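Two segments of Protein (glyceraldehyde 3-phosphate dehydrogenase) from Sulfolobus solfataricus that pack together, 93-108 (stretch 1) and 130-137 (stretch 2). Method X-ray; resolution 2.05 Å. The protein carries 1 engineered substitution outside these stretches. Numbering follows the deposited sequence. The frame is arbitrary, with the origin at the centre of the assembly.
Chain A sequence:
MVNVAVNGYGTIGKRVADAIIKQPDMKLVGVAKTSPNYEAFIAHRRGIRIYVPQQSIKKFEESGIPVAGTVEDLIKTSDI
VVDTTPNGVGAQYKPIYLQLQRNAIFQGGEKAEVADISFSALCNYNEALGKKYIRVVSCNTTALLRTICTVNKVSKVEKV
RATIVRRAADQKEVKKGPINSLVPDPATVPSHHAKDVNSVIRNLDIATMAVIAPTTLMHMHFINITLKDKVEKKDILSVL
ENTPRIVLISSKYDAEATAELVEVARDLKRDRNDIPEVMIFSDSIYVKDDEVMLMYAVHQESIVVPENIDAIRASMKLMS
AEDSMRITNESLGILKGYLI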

# COMPACT_ATOMS: atom_id res chain seq x y z
N TYR A 93 -8.95 26.47 15.85
CA TYR A 93 -10.06 26.77 14.97
C TYR A 93 -11.41 26.79 15.68
O TYR A 93 -12.34 27.44 15.19
CB TYR A 93 -10.13 25.82 13.77
CG TYR A 93 -9.18 26.21 12.67
CD1 TYR A 93 -9.54 27.20 11.75
CD2 TYR A 93 -7.95 25.59 12.53
CE1 TYR A 93 -8.67 27.57 10.74
CE2 TYR A 93 -7.07 25.95 11.53
CZ TYR A 93 -7.45 26.95 10.63
OH TYR A 93 -6.59 27.29 9.62
N LYS A 94 -11.53 26.20 16.88
CA LYS A 94 -12.83 26.21 17.56
C LYS A 94 -13.51 27.57 17.64
O LYS A 94 -14.67 27.73 17.23
CB LYS A 94 -12.74 25.46 18.88
CG LYS A 94 -14.00 25.49 19.72
CD LYS A 94 -15.17 24.84 19.00
CE LYS A 94 -16.45 24.97 19.82
NZ LYS A 94 -16.32 24.47 21.20
N PRO A 95 -12.88 28.63 18.10
CA PRO A 95 -13.48 29.95 18.14
C PRO A 95 -13.89 30.46 16.76
O PRO A 95 -14.93 31.13 16.63
CB PRO A 95 -12.42 30.83 18.77
CG PRO A 95 -11.14 30.09 18.67
CD PRO A 95 -11.50 28.63 18.67
N ILE A 96 -13.14 30.17 15.71
CA ILE A 96 -13.52 30.58 14.35
C ILE A 96 -14.79 29.90 13.88
O ILE A 96 -15.75 30.55 13.43
CB ILE A 96 -12.33 30.34 13.40
CG1 ILE A 96 -11.17 31.23 13.85
CG2 ILE A 96 -12.70 30.64 11.96
CD1 ILE A 96 -9.81 30.83 13.38
N TYR A 97 -14.94 28.59 14.08
CA TYR A 97 -16.20 27.93 13.72
C TYR A 97 -17.37 28.51 14.52
O TYR A 97 -18.51 28.57 14.04
CB TYR A 97 -16.14 26.42 13.93
CG TYR A 97 -14.96 25.69 13.33
CD1 TYR A 97 -14.44 26.00 12.09
CD2 TYR A 97 -14.39 24.62 14.04
CE1 TYR A 97 -13.37 25.30 11.55
CE2 TYR A 97 -13.34 23.90 13.50
CZ TYR A 97 -12.82 24.24 12.27
OH TYR A 97 -11.75 23.56 11.75
N LEU A 98 -17.15 28.88 15.78
CA LEU A 98 -18.23 29.43 16.58
C LEU A 98 -18.70 30.80 16.07
O LEU A 98 -19.90 31.10 16.05
CB LEU A 98 -17.80 29.62 18.04
CG LEU A 98 -17.92 28.39 18.93
CD1 LEU A 98 -17.08 28.58 20.19
CD2 LEU A 98 -19.38 28.10 19.23
N GLN A 99 -17.72 31.63 15.75
CA GLN A 99 -18.02 33.00 15.29
C GLN A 99 -18.63 32.98 13.89
O GLN A 99 -19.50 33.78 13.55
CB GLN A 99 -16.77 33.88 15.32
CG GLN A 99 -15.80 33.60 14.19
CD GLN A 99 -14.87 34.77 13.90
OE1 GLN A 99 -13.80 34.89 14.51
NE2 GLN A 99 -15.28 35.62 12.96
N LEU A 100 -18.23 31.98 13.10
CA LEU A 100 -18.77 31.79 11.77
C LEU A 100 -19.97 30.85 11.80
O LEU A 100 -20.51 30.47 10.77
CB LEU A 100 -17.71 31.34 10.78
CG LEU A 100 -16.51 32.29 10.60
CD1 LEU A 100 -15.46 31.66 9.71
CD2 LEU A 100 -17.01 33.61 10.01
N GLN A 101 -20.43 30.53 13.00
CA GLN A 101 -21.61 29.73 13.23
C GLN A 101 -21.70 28.45 12.43
O GLN A 101 -22.71 28.11 11.82
CB GLN A 101 -22.86 30.62 13.02
CG GLN A 101 -22.86 31.85 13.94
CD GLN A 101 -23.94 32.85 13.56
OE1 GLN A 101 -24.91 32.49 12.87
NE2 GLN A 101 -23.78 34.10 13.97
N ARG A 102 -20.63 27.60 12.47
CA ARG A 102 -20.67 26.34 11.73
C ARG A 102 -20.39 25.15 12.66
O ARG A 102 -19.46 25.25 13.45
CB ARG A 102 -19.63 26.37 10.61
CG ARG A 102 -19.94 27.41 9.53
CD ARG A 102 -21.10 26.99 8.66
NE ARG A 102 -21.37 27.93 7.58
CZ ARG A 102 -22.25 28.92 7.60
NH1 ARG A 102 -23.01 29.16 8.66
NH2 ARG A 102 -22.39 29.70 6.53
N ASN A 103 -21.18 24.09 12.56
CA ASN A 103 -20.99 22.87 13.32
C ASN A 103 -19.62 22.27 12.93
O ASN A 103 -19.15 22.55 11.82
CB ASN A 103 -22.08 21.84 13.03
CG ASN A 103 -23.42 22.12 13.67
OD1 ASN A 103 -23.65 23.18 14.25
ND2 ASN A 103 -24.34 21.16 13.62
N ALA A 104 -19.00 21.52 13.86
CA ALA A 104 -17.70 20.93 13.54
C ALA A 104 -17.42 19.59 14.23
O ALA A 104 -17.84 19.36 15.36
CB ALA A 104 -16.59 21.89 13.83
N ILE A 105 -16.69 18.74 13.52
CA ILE A 105 -16.29 17.42 14.02
C ILE A 105 -14.78 17.45 14.30
O ILE A 105 -14.02 17.81 13.36
CB ILE A 105 -16.52 16.31 12.99
CG1 ILE A 105 -17.91 16.34 12.32
CG2 ILE A 105 -16.30 14.94 13.63
CD1 ILE A 105 -19.06 16.23 13.29
N PHE A 106 -14.35 17.11 15.52
CA PHE A 106 -12.88 17.17 15.76
C PHE A 106 -12.28 15.79 15.95
O PHE A 106 -13.01 14.81 16.14
CB PHE A 106 -12.51 18.07 16.91
CG PHE A 106 -12.91 19.51 16.90
CD1 PHE A 106 -14.17 19.89 17.36
CD2 PHE A 106 -12.05 20.50 16.49
CE1 PHE A 106 -14.52 21.22 17.40
CE2 PHE A 106 -12.41 21.82 16.48
CZ PHE A 106 -13.66 22.18 16.97
N GLN A 107 -10.95 15.68 15.85
CA GLN A 107 -10.29 14.38 15.98
C GLN A 107 -9.84 14.12 17.40
O GLN A 107 -9.75 15.05 18.20
CB GLN A 107 -9.16 14.23 14.96
CG GLN A 107 -9.69 14.46 13.51
CD GLN A 107 -10.99 13.76 13.24
OE1 GLN A 107 -11.11 12.55 13.43
NE2 GLN A 107 -12.03 14.50 12.80
N GLY A 108 -9.57 12.87 17.74
CA GLY A 108 -9.23 12.45 19.07
C GLY A 108 -8.06 13.02 19.81
O GLY A 108 -7.92 12.85 21.04
N GLY A 130 -27.53 16.12 17.18
CA GLY A 130 -27.75 17.56 17.41
C GLY A 130 -26.61 18.29 18.03
O GLY A 130 -26.63 19.54 18.13
N LYS A 131 -25.55 17.60 18.49
CA LYS A 131 -24.42 18.35 19.06
C LYS A 131 -23.73 19.11 17.95
O LYS A 131 -23.42 18.50 16.93
CB LYS A 131 -23.45 17.47 19.85
CG LYS A 131 -24.19 16.67 20.95
CD LYS A 131 -24.59 17.65 22.06
CE LYS A 131 -25.27 16.88 23.20
NZ LYS A 131 -25.78 17.82 24.24
N LYS A 132 -23.48 20.41 18.19
CA LYS A 132 -22.84 21.19 17.13
C LYS A 132 -21.37 20.88 16.99
O LYS A 132 -20.77 21.18 15.95
CB LYS A 132 -23.06 22.70 17.44
CG LYS A 132 -24.57 23.02 17.35
CD LYS A 132 -24.84 24.41 17.92
CE LYS A 132 -26.34 24.66 18.02
NZ LYS A 132 -26.97 23.83 19.09
N TYR A 133 -20.74 20.46 18.09
CA TYR A 133 -19.30 20.18 18.14
C TYR A 133 -19.08 18.81 18.74
O TYR A 133 -19.64 18.52 19.81
CB TYR A 133 -18.52 21.27 18.89
CG TYR A 133 -18.71 22.60 18.17
CD1 TYR A 133 -18.13 22.84 16.93
CD2 TYR A 133 -19.56 23.57 18.71
CE1 TYR A 133 -18.32 24.05 16.26
CE2 TYR A 133 -19.78 24.76 18.03
CZ TYR A 133 -19.18 24.98 16.82
OH TYR A 133 -19.41 26.18 16.16
N ILE A 134 -18.53 17.89 17.97
CA ILE A 134 -18.40 16.47 18.35
C ILE A 134 -16.92 16.08 18.26
O ILE A 134 -16.27 16.43 17.28
CB ILE A 134 -19.24 15.59 17.42
CG1 ILE A 134 -20.75 15.82 17.64
CG2 ILE A 134 -18.92 14.10 17.58
CD1 ILE A 134 -21.64 14.88 16.83
N ARG A 135 -16.39 15.39 19.28
CA ARG A 135 -14.99 14.97 19.18
C ARG A 135 -14.96 13.48 18.86
O ARG A 135 -15.51 12.70 19.63
CB ARG A 135 -14.18 15.20 20.47
CG ARG A 135 -12.69 14.80 20.23
CD ARG A 135 -11.93 14.91 21.58
NE ARG A 135 -12.47 13.94 22.53
CZ ARG A 135 -11.81 13.48 23.59
NH1 ARG A 135 -10.55 13.86 23.79
NH2 ARG A 135 -12.37 12.58 24.37
N VAL A 136 -14.55 13.11 17.66
CA VAL A 136 -14.42 11.68 17.37
C VAL A 136 -13.16 11.22 18.14
O VAL A 136 -12.10 11.78 17.92
CB VAL A 136 -14.24 11.40 15.88
CG1 VAL A 136 -13.80 9.94 15.65
CG2 VAL A 136 -15.55 11.67 15.07
N VAL A 137 -13.26 10.21 18.98
CA VAL A 137 -12.11 9.77 19.78
C VAL A 137 -10.95 9.29 18.89
O VAL A 137 -11.11 9.08 17.68
CB VAL A 137 -12.45 8.65 20.76
CG1 VAL A 137 -12.98 9.25 22.08
CG2 VAL A 137 -13.46 7.67 20.19
O HOH W 1 -10.15 10.98 15.68

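The two stretches are joined through parallel β-strands, the first ending at Phe 106 and the second running from Tyr 133 to Val 136, whose axes lie 14° apart and approach to 4.6 Å. Ala 104 pairs with Tyr 133, Ile 105 with Ile 134, and Phe 106 with Arg 135. The hydrogen bonds follow the alternation expected of parallel strands. Ala 104 N donates to Lys 132 O (2.8 Å), and Ile 134 N returns a bond to Ala 104 O (3.1 Å); Phe 106 N then donates to Ile 134 O (2.7 Å), and Val 136 N to Phe 106 O (2.8 Å). Two CA-H...O contacts supplement this ladder, from Tyr 133 CA to Ala 104 O (3.2 Å) and from Ile 105 CA to Ile 134 O (3.4 Å).

Past the last of these bonds the register continues but the pattern does not. Gly 108 N lies 2.8 Å from Val 136 O at an angle too poor for a hydrogen bond, and instead donates to a water, with Gly 108 N and the water O 2.9 Å apart. The same water O lies 2.9 Å from Val 137 O, so that it sits between the two backbones. The absence of a side chain at Gly 108 matters here: a CB would sit 2.5 Å from Val 137 C, a clash.

The helix of stretch 1, residues 93 to 99, runs at 147° to strand 133-136, its axis 11.9 Å away at closest approach. Tyr 133, which has the largest area covered by the opposing stretch, spans this gap. Its side chain shares a sheet face with Ala 104 and Phe 106, packing against both: Ala 104 CB is 3.6 Å and Phe 106 CE1 4.0 Å from Tyr 133 CD1. Farther out, Leu 98 CD2 meets Tyr 133 CE2 at 3.6 Å. Lys 94 lays its aliphatic end over one face of the ring, with Lys 94 CE 3.6 Å from Tyr 133 CD2 in a CH-π contact; its ammonium adds an off-centre cation-π interaction. At the ring's tip, Tyr 133 OH lies 2.9 Å from Arg 102 O, a weak hydrogen bond just beyond the helix, and 3.3 Å from Tyr 97 O; the geometry does not settle how its one proton is shared.

On the other face of the sheet, branched aliphatic side chains meet without polar groups. Ile 105 CG2 touches Val 136 CG2 at 3.7 Å, while Ile 105 CD1 approaches Ile 134 CB at 4.2 Å, joining the strands by apolar packing.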